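Local coordinates for protein terminal uridylyltransferase 1 (Trypanosoma brucei, PDB 5I49) that adds uridines from UTP to the 3' hydroxyl ends of guide RNAs, ribosomal RNAs and some mRNAs in the editing of mitochondrial RNA, at residues R105-G110 against A127-D132; N145-I150 against L287-F292; Y6-C11 against G480-L485. All coordinates share one frame; numbering follows the deposited sequence. Where two conformers were deposited one is given.

Contact 1 of 3, residues R105-G110 against A127-D132; sequences RVFIFG and AVVDVD. With 2KH (5'-O-[(S)-hydroxy{[(S)-hydroxy(phosphonooxy)phosphoryl]amino}phosphoryl]uridine), chain C.
Two phenylalanine rings on 105-109 meet the adjoining strand largely with their rims. At the edge of the Phe107 ring, in its plane, lies Ala127 O, 3.7 Å from Phe107 CD1; farther along the rim Phe107 CZ stands 3.8 Å from Val131 CG2. Val129 approaches the same ring obliquely, its CB 3.8 Å from Phe107 CE1. The rings of Phe371 and Tyr368 also meet Phe107, at inclined planes. Phe107 CG is anti to its carbonyl carbon (chi1 -62°), which turns the ring back toward the Arg105 end, across Val129 and Val131. The Phe109 ring has Ala127 N in plane at its edge and Ala127 CB obliquely against CE1, while on its rim Phe109 CD2 comes within 3.7 Å of O2' of the bound UTP analogue.

The backbones themselves pair antiparallel, Arg105 with Val129 and Phe107 with Ala127 as hydrogen-bonded pairs, and Val106 with Val128 as the non-hydrogen-bonded pair between them. Phe107 N donates to Ala127 O and Ala127 N to Phe107 O, both at 2.8 Å; Arg105 and Val129 exchange a second such pair of hydrogen bonds.

Strand 105-109 is an outermost strand of the palm's five-stranded mixed sheet. Helix 80-100 packs on its Val106 side through Leu93 and Val97, helix 292-304 meets Phe107 and Phe109 through Ile294 and Ser297, and strand 285-288 flanks 124-129 on its other edge.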
loop_
_atom_site.group_PDB
_atom_site.type_symbol
_atom_site.label_atom_id
_atom_site.label_comp_id
_atom_site.label_asym_id
_atom_site.label_seq_id
_atom_site.Cartn_x
_atom_site.Cartn_y
_atom_site.Cartn_z
ATOM N N ARG A 105 3.379 -18.653 -5.004
ATOM C CA ARG A 105 4.045 -18.150 -3.811
ATOM C C ARG A 105 3.407 -16.817 -3.467
ATOM O O ARG A 105 2.778 -16.186 -4.331
ATOM C CB ARG A 105 5.544 -17.962 -4.069
ATOM C CG ARG A 105 6.299 -19.285 -4.259
ATOM C CD ARG A 105 6.147 -20.164 -3.022
ATOM N NE ARG A 105 6.885 -21.420 -3.141
ATOM C CZ ARG A 105 6.399 -22.513 -3.731
ATOM N NH1 ARG A 105 5.174 -22.511 -4.257
ATOM N NH2 ARG A 105 7.136 -23.614 -3.800
ATOM N N VAL A 106 3.545 -16.396 -2.212
ATOM C CA VAL A 106 2.901 -15.164 -1.750
ATOM C C VAL A 106 3.926 -14.047 -1.545
ATOM O O VAL A 106 4.944 -14.251 -0.880
ATOM C CB VAL A 106 2.158 -15.389 -0.424
ATOM C CG1 VAL A 106 1.490 -14.083 0.049
ATOM C CG2 VAL A 106 1.103 -16.472 -0.584
ATOM N N PHE A 107 3.656 -12.874 -2.120
ATOM C CA PHE A 107 4.563 -11.736 -2.021
ATOM C C PHE A 107 3.795 -10.664 -1.272
ATOM O O PHE A 107 2.628 -10.427 -1.578
ATOM C CB PHE A 107 4.881 -11.191 -3.423
ATOM C CG PHE A 107 5.584 -12.179 -4.344
ATOM C CD1 PHE A 107 4.910 -13.283 -4.863
ATOM C CD2 PHE A 107 6.903 -11.970 -4.727
ATOM C CE1 PHE A 107 5.560 -14.179 -5.721
ATOM C CE2 PHE A 107 7.560 -12.853 -5.593
ATOM C CZ PHE A 107 6.887 -13.959 -6.086
ATOM N N ILE A 108 4.418 -10.005 -0.297
ATOM C CA ILE A 108 3.791 -8.795 0.255
ATOM C C ILE A 108 4.198 -7.608 -0.620
ATOM O O ILE A 108 5.352 -7.526 -1.054
ATOM C CB ILE A 108 4.204 -8.555 1.717
ATOM C CG1 ILE A 108 3.599 -9.628 2.612
ATOM C CG2 ILE A 108 3.743 -7.167 2.196
ATOM C CD1 ILE A 108 4.099 -9.601 4.025
ATOM N N PHE A 109 3.265 -6.698 -0.917
ATOM C CA PHE A 109 3.660 -5.427 -1.540
ATOM C C PHE A 109 2.963 -4.262 -0.839
ATOM O O PHE A 109 2.294 -4.462 0.179
ATOM C CB PHE A 109 3.446 -5.406 -3.076
ATOM C CG PHE A 109 1.992 -5.482 -3.517
ATOM C CD1 PHE A 109 1.333 -6.712 -3.569
ATOM C CD2 PHE A 109 1.307 -4.337 -3.913
ATOM C CE1 PHE A 109 0.006 -6.796 -3.991
ATOM C CE2 PHE A 109 -0.027 -4.403 -4.331
ATOM C CZ PHE A 109 -0.680 -5.642 -4.369
ATOM N N GLY A 110 3.131 -3.053 -1.360
ATOM C CA GLY A 110 2.458 -1.915 -0.764
ATOM C C GLY A 110 3.306 -1.252 0.305
ATOM O O GLY A 110 4.538 -1.287 0.225
ATOM N N ALA A 127 0.231 -10.531 -2.969
ATOM C CA ALA A 127 0.098 -10.976 -4.363
ATOM C C ALA A 127 0.418 -12.463 -4.411
ATOM O O ALA A 127 1.390 -12.907 -3.801
ATOM C CB ALA A 127 1.040 -10.218 -5.258
ATOM N N VAL A 128 -0.390 -13.229 -5.142
ATOM C CA VAL A 128 -0.176 -14.671 -5.255
ATOM C C VAL A 128 0.232 -14.958 -6.686
ATOM O O VAL A 128 -0.552 -14.737 -7.612
ATOM C CB VAL A 128 -1.467 -15.440 -4.928
ATOM C CG1 VAL A 128 -1.285 -16.937 -5.143
ATOM C CG2 VAL A 128 -1.901 -15.153 -3.489
ATOM N N VAL A 129 1.462 -15.427 -6.871
ATOM C CA VAL A 129 2.048 -15.540 -8.201
ATOM C C VAL A 129 2.858 -16.830 -8.328
ATOM O O VAL A 129 3.605 -17.198 -7.412
ATOM C CB VAL A 129 2.971 -14.329 -8.530
ATOM C CG1 VAL A 129 3.588 -14.486 -9.918
ATOM C CG2 VAL A 129 2.205 -12.999 -8.446
ATOM N N ASP A 130 2.674 -17.513 -9.461
ATOM C CA ASP A 130 3.489 -18.652 -9.878
ATOM C C ASP A 130 4.476 -18.039 -10.853
ATOM O O ASP A 130 4.101 -17.657 -11.971
ATOM C CB ASP A 130 2.585 -19.699 -10.566
ATOM C CG ASP A 130 3.355 -20.818 -11.274
ATOM O OD1 ASP A 130 4.590 -20.740 -11.447
ATOM O OD2 ASP A 130 2.687 -21.790 -11.714
ATOM N N VAL A 131 5.727 -17.915 -10.413
ATOM C CA VAL A 131 6.740 -17.182 -11.163
ATOM C C VAL A 131 7.069 -17.882 -12.488
ATOM O O VAL A 131 7.180 -17.224 -13.525
ATOM C CB VAL A 131 8.000 -16.970 -10.312
ATOM C CG1 VAL A 131 9.098 -16.298 -11.127
ATOM C CG2 VAL A 131 7.651 -16.105 -9.106
ATOM N N ASP A 132 7.214 -19.204 -12.451
ATOM C CA ASP A 132 7.408 -19.979 -13.680
ATOM C C ASP A 132 6.312 -19.663 -14.698
ATOM O O ASP A 132 6.596 -19.421 -15.871
ATOM C CB ASP A 132 7.373 -21.483 -13.391
ATOM C CG ASP A 132 8.660 -22.004 -12.790
ATOM O OD1 ASP A 132 9.638 -21.233 -12.669
ATOM O OD2 ASP A 132 8.687 -23.212 -12.449
HETATM P PA 2KH C . -1.926 2.600 -2.178
HETATM O O1A 2KH C . -3.144 1.797 -1.795
HETATM O O2A 2KH C . -2.350 3.906 -3.018
HETATM N N3A 2KH C . -0.972 2.990 -0.858
HETATM O "O5'" 2KH C . -1.027 1.757 -3.139
HETATM P PB 2KH C . -1.471 2.565 0.665
HETATM O O1B 2KH C . -0.232 2.633 1.562
HETATM O O2B 2KH C . -2.042 1.116 0.767
HETATM O O3B 2KH C . -2.443 3.673 1.289
HETATM P PG 2KH C . -4.030 3.714 1.309
HETATM O O1G 2KH C . -4.489 3.817 2.739
HETATM O O2G 2KH C . -4.627 2.499 0.664
HETATM O O3G 2KH C . -4.454 4.918 0.553
HETATM C "C5'" 2KH C . -0.444 0.519 -2.682
HETATM C "C4'" 2KH C . 0.331 -0.195 -3.694
HETATM O "O4'" 2KH C . -0.538 -0.515 -4.780
HETATM C "C1'" 2KH C . 0.169 -0.308 -5.994
HETATM C "C2'" 2KH C . 1.542 0.062 -5.586
HETATM O "O2'" 2KH C . 2.345 -1.077 -5.440
HETATM C "C3'" 2KH C . 1.380 0.678 -4.299
HETATM O "O3'" 2KH C . 2.575 0.654 -3.574
HETATM N N1 2KH C . -0.473 0.676 -6.788
HETATM C C6 2KH C . -1.357 1.555 -6.236
HETATM C C2 2KH C . -0.218 0.730 -8.115
HETATM O O2 2KH C . 0.577 -0.068 -8.627
HETATM N N3 2KH C . -0.803 1.645 -8.902
HETATM C C4 2KH C . -1.678 2.546 -8.408
HETATM O O4 2KH C . -2.287 3.503 -9.267
HETATM C C5 2KH C . -1.976 2.523 -7.042
#

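Contact 2 of 3, residues N145-I150 against L287-F292; sequences NAVRSI and LSFRAF. With 2KH (5'-O-[(S)-hydroxy{[(S)-hydroxy(phosphonooxy)phosphoryl]amino}phosphoryl]uridine), chain C.
A methyl group seated on an aromatic face joins Ala146 to Phe289: Ala146 CB is 3.7 Å from the ring centroid and 18° off the ring normal, a CH-pi contact. The methyl is shifted slightly toward the rim, its closest ring atom being Phe289 CZ at 3.5 Å. Phe289 CG lies anti to its own carbonyl carbon (chi1 -62°), and from there the ring extends to the helix.

Val147 and, one turn on from Ala146, Ile150 meet the ring at its edge, near its plane. Val147 CG2 reaches Phe289 CE2 at 3.8 Å, the two side chains crossing at about a right angle. Ile150 CG1 comes to 4.0 Å from Phe289 CZ, the two side chains running past each other in opposite directions. The other branch of Ile150, CG2, touches Leu287 CD1 at 4.0 Å, again nearly at right angles. Together they bracket the ring's outer end from one face and the edge and extend the contact to Leu287, at the end of strand 285-288.

Trp100 of helix 80-100 packs on Ala146 and Ile150, and Ile175 of strand 174-177 adjoins Val147, Ile150 and Leu287. Farther along 287-292, Phe292 CE1 lies 3.2 Å from O2 of the nucleotide's uracil.

All five touching residues are buried and meet through carbon atoms alone, consistent with helix 143-157 being fitted here by shape and ring orientation rather than polar pairing.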
loop_
_atom_site.group_PDB
_atom_site.type_symbol
_atom_site.label_atom_id
_atom_site.label_comp_id
_atom_site.label_asym_id
_atom_site.label_seq_id
_atom_site.Cartn_x
_atom_site.Cartn_y
_atom_site.Cartn_z
ATOM N N ASN A 145 -12.254 -17.454 -10.837
ATOM C CA ASN A 145 -12.217 -18.805 -10.292
ATOM C C ASN A 145 -11.210 -18.906 -9.150
ATOM O O ASN A 145 -11.457 -19.565 -8.146
ATOM C CB ASN A 145 -11.887 -19.812 -11.403
ATOM C CG ASN A 145 -12.932 -19.818 -12.491
ATOM O OD1 ASN A 145 -14.117 -19.639 -12.211
ATOM N ND2 ASN A 145 -12.504 -20.016 -13.741
ATOM N N ALA A 146 -10.079 -18.235 -9.306
ATOM C CA ALA A 146 -9.052 -18.212 -8.266
ATOM C C ALA A 146 -9.606 -17.617 -6.969
ATOM O O ALA A 146 -9.348 -18.135 -5.883
ATOM C CB ALA A 146 -7.840 -17.407 -8.735
ATOM N N VAL A 147 -10.332 -16.510 -7.083
ATOM C CA VAL A 147 -10.932 -15.874 -5.902
ATOM C C VAL A 147 -11.853 -16.859 -5.191
ATOM O O VAL A 147 -11.795 -17.017 -3.970
ATOM C CB VAL A 147 -11.703 -14.590 -6.283
ATOM C CG1 VAL A 147 -12.681 -14.198 -5.172
ATOM C CG2 VAL A 147 -10.724 -13.464 -6.578
ATOM N N ARG A 148 -12.693 -17.550 -5.956
ATOM C CA ARG A 148 -13.644 -18.472 -5.341
ATOM C C ARG A 148 -12.957 -19.675 -4.696
ATOM O O ARG A 148 -13.339 -20.083 -3.602
ATOM C CB ARG A 148 -14.710 -18.915 -6.353
ATOM C CG ARG A 148 -15.635 -17.747 -6.731
ATOM C CD ARG A 148 -16.295 -17.909 -8.104
ATOM N NE ARG A 148 -17.228 -19.031 -8.144
ATOM C CZ ARG A 148 -17.164 -20.025 -9.027
ATOM N NH1 ARG A 148 -16.211 -20.045 -9.967
ATOM N NH2 ARG A 148 -18.060 -21.006 -8.975
ATOM N N SER A 149 -11.943 -20.223 -5.367
ATOM C CA SER A 149 -11.232 -21.385 -4.839
ATOM C C SER A 149 -10.540 -21.057 -3.520
ATOM O O SER A 149 -10.660 -21.811 -2.551
ATOM C CB SER A 149 -10.201 -21.886 -5.852
ATOM O OG SER A 149 -10.855 -22.404 -6.995
ATOM N N ILE A 150 -9.812 -19.946 -3.491
ATOM C CA ILE A 150 -9.033 -19.572 -2.308
ATOM C C ILE A 150 -9.970 -19.194 -1.164
ATOM O O ILE A 150 -9.713 -19.507 0.005
ATOM C CB ILE A 150 -8.068 -18.402 -2.611
ATOM C CG1 ILE A 150 -7.040 -18.800 -3.675
ATOM C CG2 ILE A 150 -7.328 -17.959 -1.335
ATOM C CD1 ILE A 150 -6.140 -19.915 -3.246
ATOM N N LEU A 287 -6.021 -9.706 -1.152
ATOM C CA LEU A 287 -5.273 -10.765 -1.817
ATOM C C LEU A 287 -5.531 -10.658 -3.315
ATOM O O LEU A 287 -6.679 -10.735 -3.765
ATOM C CB LEU A 287 -5.723 -12.129 -1.283
ATOM C CG LEU A 287 -4.972 -13.396 -1.716
ATOM C CD1 LEU A 287 -5.308 -14.513 -0.768
ATOM C CD2 LEU A 287 -5.369 -13.810 -3.118
ATOM N N SER A 288 -4.477 -10.479 -4.101
ATOM C CA SER A 288 -4.635 -10.395 -5.550
ATOM C C SER A 288 -3.712 -11.382 -6.236
ATOM O O SER A 288 -2.869 -12.008 -5.597
ATOM C CB SER A 288 -4.347 -8.987 -6.044
ATOM O OG SER A 288 -3.042 -8.596 -5.665
ATOM N N PHE A 289 -3.871 -11.519 -7.544
ATOM C CA PHE A 289 -3.154 -12.551 -8.288
ATOM C C PHE A 289 -2.180 -11.976 -9.309
ATOM O O PHE A 289 -1.586 -12.713 -10.108
ATOM C CB PHE A 289 -4.170 -13.502 -8.939
ATOM C CG PHE A 289 -5.022 -14.232 -7.935
ATOM C CD1 PHE A 289 -4.564 -15.396 -7.333
ATOM C CD2 PHE A 289 -6.256 -13.728 -7.557
ATOM C CE1 PHE A 289 -5.330 -16.065 -6.388
ATOM C CE2 PHE A 289 -7.026 -14.383 -6.613
ATOM C CZ PHE A 289 -6.567 -15.555 -6.028
ATOM N N ARG A 290 -1.992 -10.661 -9.256
ATOM C CA ARG A 290 -1.150 -9.971 -10.228
ATOM C C ARG A 290 0.138 -9.461 -9.599
ATOM O O ARG A 290 0.198 -9.222 -8.394
ATOM C CB ARG A 290 -1.929 -8.819 -10.864
ATOM C CG ARG A 290 -3.214 -9.292 -11.524
ATOM C CD ARG A 290 -3.946 -8.168 -12.216
ATOM N NE ARG A 290 -5.230 -8.627 -12.742
ATOM C CZ ARG A 290 -5.993 -7.910 -13.554
ATOM N NH1 ARG A 290 -5.596 -6.706 -13.937
ATOM N NH2 ARG A 290 -7.150 -8.397 -13.980
ATOM N N ALA A 291 1.163 -9.283 -10.425
ATOM C CA ALA A 291 2.487 -8.913 -9.932
ATOM C C ALA A 291 2.743 -7.413 -9.971
ATOM O O ALA A 291 3.803 -6.961 -9.540
ATOM C CB ALA A 291 3.551 -9.629 -10.735
ATOM N N PHE A 292 1.791 -6.646 -10.502
ATOM C CA PHE A 292 2.052 -5.239 -10.839
ATOM C C PHE A 292 2.611 -4.419 -9.659
ATOM O O PHE A 292 3.578 -3.658 -9.806
ATOM C CB PHE A 292 0.789 -4.581 -11.424
ATOM C CG PHE A 292 -0.235 -4.197 -10.390
ATOM C CD1 PHE A 292 -0.457 -2.862 -10.076
ATOM C CD2 PHE A 292 -0.958 -5.169 -9.710
ATOM C CE1 PHE A 292 -1.387 -2.503 -9.111
ATOM C CE2 PHE A 292 -1.890 -4.818 -8.742
ATOM C CZ PHE A 292 -2.103 -3.480 -8.441
HETATM P PA 2KH C . -1.926 2.600 -2.178
HETATM O O1A 2KH C . -3.144 1.797 -1.795
HETATM O O2A 2KH C . -2.350 3.906 -3.018
HETATM N N3A 2KH C . -0.972 2.990 -0.858
HETATM O "O5'" 2KH C . -1.027 1.757 -3.139
HETATM P PB 2KH C . -1.471 2.565 0.665
HETATM O O1B 2KH C . -0.232 2.633 1.562
HETATM O O2B 2KH C . -2.042 1.116 0.767
HETATM O O3B 2KH C . -2.443 3.673 1.289
HETATM P PG 2KH C . -4.030 3.714 1.309
HETATM O O1G 2KH C . -4.489 3.817 2.739
HETATM O O2G 2KH C . -4.627 2.499 0.664
HETATM O O3G 2KH C . -4.454 4.918 0.553
HETATM C "C5'" 2KH C . -0.444 0.519 -2.682
HETATM C "C4'" 2KH C . 0.331 -0.195 -3.694
HETATM O "O4'" 2KH C . -0.538 -0.515 -4.780
HETATM C "C1'" 2KH C . 0.169 -0.308 -5.994
HETATM C "C2'" 2KH C . 1.542 0.062 -5.586
HETATM O "O2'" 2KH C . 2.345 -1.077 -5.440
HETATM C "C3'" 2KH C . 1.380 0.678 -4.299
HETATM O "O3'" 2KH C . 2.575 0.654 -3.574
HETATM N N1 2KH C . -0.473 0.676 -6.788
HETATM C C6 2KH C . -1.357 1.555 -6.236
HETATM C C2 2KH C . -0.218 0.730 -8.115
HETATM O O2 2KH C . 0.577 -0.068 -8.627
HETATM N N3 2KH C . -0.803 1.645 -8.902
HETATM C C4 2KH C . -1.678 2.546 -8.408
HETATM O O4 2KH C . -2.287 3.503 -9.267
HETATM C C5 2KH C . -1.976 2.523 -7.042
#

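Contact 3 of 3, residues Y6-C11 against G480-L485; sequences YSCDAC and GVTKSL. With ZN (zinc ion), chain B.
Asp9 and Thr482 form the tight part of the contact, with one carboxylate oxygen gripped twice. Asp9 OD1 accepts from Thr482 N at 2.9 Å, in a nearly straight bond, and from Thr482 OG1 at 2.8 Å. Both donors come to the syn side of OD1 but from opposite faces of the carboxylate plane, 27° and 35° out of it. Thr482 OG1 lies between its own backbone N and carbonyl carbon (chi1 61°), a rotation that swings the hydroxyl to the oxygen its own amide already holds. It also leaves CG2 directed at Ala10, whose CB is 3.7 Å from Thr482 CG2.

The other carboxylate oxygen is held more loosely. Asp9 OD2 receives only a weak bond across the segments, from Lys483 N at 3.4 Å, and a water that it shares with Gly480 N. A second water donates to Ser7 O and accepts from Val481 N, bridging the strand to the start of the helix. Val481 CG1 lies 3.5 Å from Asp9 OD1 and 4.1 Å from Cys8 CA.

Cys8 SG and Cys11 SG bind zinc, with His25 and His30 completing the site of the atypical C2H2 finger. Ala10 N also donates to Cys8 SG at 3.2 Å.

A carboxylate from the finger thus occupies the amino-terminal end of helix 481-497, bonding first-turn amides from another part of the chain. The helix dipole would probably favour its negative charge, and the link ties the metal-binding loop of the finger to that helix, consistent with the finger being required for proper folding of the catalytic domain.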
loop_
_atom_site.group_PDB
_atom_site.type_symbol
_atom_site.label_atom_id
_atom_site.label_comp_id
_atom_site.label_asym_id
_atom_site.label_seq_id
_atom_site.Cartn_x
_atom_site.Cartn_y
_atom_site.Cartn_z
ATOM N N TYR A 6 -9.933 23.210 -24.973
ATOM C CA TYR A 6 -9.924 23.002 -23.529
ATOM C C TYR A 6 -11.382 22.965 -23.100
ATOM O O TYR A 6 -12.167 23.815 -23.520
ATOM C CB TYR A 6 -9.245 24.169 -22.811
ATOM C CG TYR A 6 -7.786 24.368 -23.140
ATOM C CD1 TYR A 6 -7.408 25.096 -24.257
ATOM C CD2 TYR A 6 -6.787 23.851 -22.318
ATOM C CE1 TYR A 6 -6.087 25.290 -24.567
ATOM C CE2 TYR A 6 -5.454 24.044 -22.624
ATOM C CZ TYR A 6 -5.117 24.769 -23.751
ATOM O OH TYR A 6 -3.798 24.980 -24.073
ATOM N N SER A 7 -11.763 21.993 -22.279
ATOM C CA SER A 7 -13.150 21.936 -21.825
ATOM C C SER A 7 -13.256 21.929 -20.303
ATOM O O SER A 7 -12.359 21.448 -19.608
ATOM C CB SER A 7 -13.874 20.736 -22.419
ATOM O OG SER A 7 -13.296 19.524 -21.986
ATOM N N CYS A 8 -14.347 22.484 -19.789
ATOM C CA CYS A 8 -14.572 22.522 -18.347
ATOM C C CYS A 8 -15.055 21.172 -17.838
ATOM O O CYS A 8 -15.641 20.395 -18.596
ATOM C CB CYS A 8 -15.598 23.598 -18.009
ATOM S SG CYS A 8 -15.863 23.774 -16.244
ATOM N N ASP A 9 -14.810 20.886 -16.557
ATOM C CA ASP A 9 -15.227 19.608 -15.983
ATOM C C ASP A 9 -16.390 19.784 -15.005
ATOM O O ASP A 9 -16.792 18.828 -14.329
ATOM C CB ASP A 9 -14.053 18.945 -15.250
ATOM C CG ASP A 9 -13.567 19.767 -14.068
ATOM O OD1 ASP A 9 -13.731 21.008 -14.088
ATOM O OD2 ASP A 9 -13.003 19.176 -13.120
ATOM N N ALA A 10 -16.918 21.003 -14.928
ATOM C CA ALA A 10 -17.967 21.338 -13.958
ATOM C C ALA A 10 -19.275 21.706 -14.644
ATOM O O ALA A 10 -20.299 21.894 -13.988
ATOM C CB ALA A 10 -17.521 22.474 -13.081
ATOM N N CYS A 11 -19.227 21.844 -15.964
ATOM C CA CYS A 11 -20.424 22.118 -16.745
ATOM C C CYS A 11 -20.195 21.592 -18.159
ATOM O O CYS A 11 -19.054 21.532 -18.621
ATOM C CB CYS A 11 -20.767 23.614 -16.718
ATOM S SG CYS A 11 -19.836 24.666 -17.840
ATOM N N GLY A 480 -10.096 17.116 -13.758
ATOM C CA GLY A 480 -10.365 18.220 -14.666
ATOM C C GLY A 480 -10.057 19.559 -14.030
ATOM O O GLY A 480 -9.553 19.614 -12.906
ATOM N N VAL A 481 -10.369 20.646 -14.727
ATOM C CA VAL A 481 -9.902 21.965 -14.289
ATOM C C VAL A 481 -10.350 22.412 -12.884
ATOM O O VAL A 481 -9.517 22.863 -12.091
ATOM C CB VAL A 481 -10.128 23.073 -15.355
ATOM C CG1 VAL A 481 -11.623 23.338 -15.603
ATOM C CG2 VAL A 481 -9.427 24.358 -14.932
ATOM N N THR A 482 -11.637 22.297 -12.562
ATOM C CA THR A 482 -12.083 22.720 -11.230
ATOM C C THR A 482 -11.486 21.820 -10.152
ATOM O O THR A 482 -11.078 22.298 -9.094
ATOM C CB THR A 482 -13.629 22.790 -11.096
ATOM O OG1 THR A 482 -14.203 21.493 -11.323
ATOM C CG2 THR A 482 -14.185 23.768 -12.101
ATOM N N LYS A 483 -11.424 20.520 -10.418
ATOM C CA LYS A 483 -10.798 19.610 -9.462
ATOM C C LYS A 483 -9.337 19.968 -9.268
ATOM O O LYS A 483 -8.820 19.893 -8.149
ATOM C CB LYS A 483 -10.942 18.158 -9.905
ATOM C CG LYS A 483 -12.340 17.608 -9.731
ATOM C CD LYS A 483 -12.296 16.100 -9.734
ATOM C CE LYS A 483 -13.671 15.523 -9.481
ATOM N NZ LYS A 483 -13.632 14.042 -9.614
ATOM N N SER A 484 -8.677 20.384 -10.349
ATOM C CA SER A 484 -7.253 20.719 -10.288
ATOM C C SER A 484 -7.043 21.946 -9.420
ATOM O O SER A 484 -6.023 22.086 -8.740
ATOM C CB SER A 484 -6.679 20.963 -11.689
ATOM O OG SER A 484 -7.016 22.253 -12.176
ATOM N N LEU A 485 -8.014 22.847 -9.430
ATOM C CA LEU A 485 -7.867 24.057 -8.629
ATOM C C LEU A 485 -8.170 23.787 -7.147
ATOM O O LEU A 485 -7.700 24.514 -6.274
ATOM C CB LEU A 485 -8.725 25.192 -9.189
ATOM C CG LEU A 485 -8.300 25.650 -10.588
ATOM C CD1 LEU A 485 -9.120 26.865 -11.063
ATOM C CD2 LEU A 485 -6.789 25.948 -10.654
HETATM ZN ZN ZN B . -17.803 25.209 -16.447
HETATM O O HOH W 1 -10.918 20.323 -17.444
HETATM O O HOH W 2 -13.005 16.384 -13.285
#

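Overall arrangement
Contacts 1 and 2 are buried and belong to the same palm sheet, their centres 10 Å apart: strands 124-129 and 285-288 are neighbours, and Val128 N probably bonds to Ser288 O. Contact 1 is built from paired backbones within the sheet, whereas contact 2 sets a helix on it through carbon contacts; each also reaches the nucleotide by an aromatic residue. Contact 3 is only partly buried, its centre about 39 and 37 Å from theirs, and lies on the opposite side of the chain's centre from contact 1. Its chemistry differs accordingly: a carboxylate and waters join the sequence-distant segments, beside a zinc site held within the finger, in a loop enclosing both others.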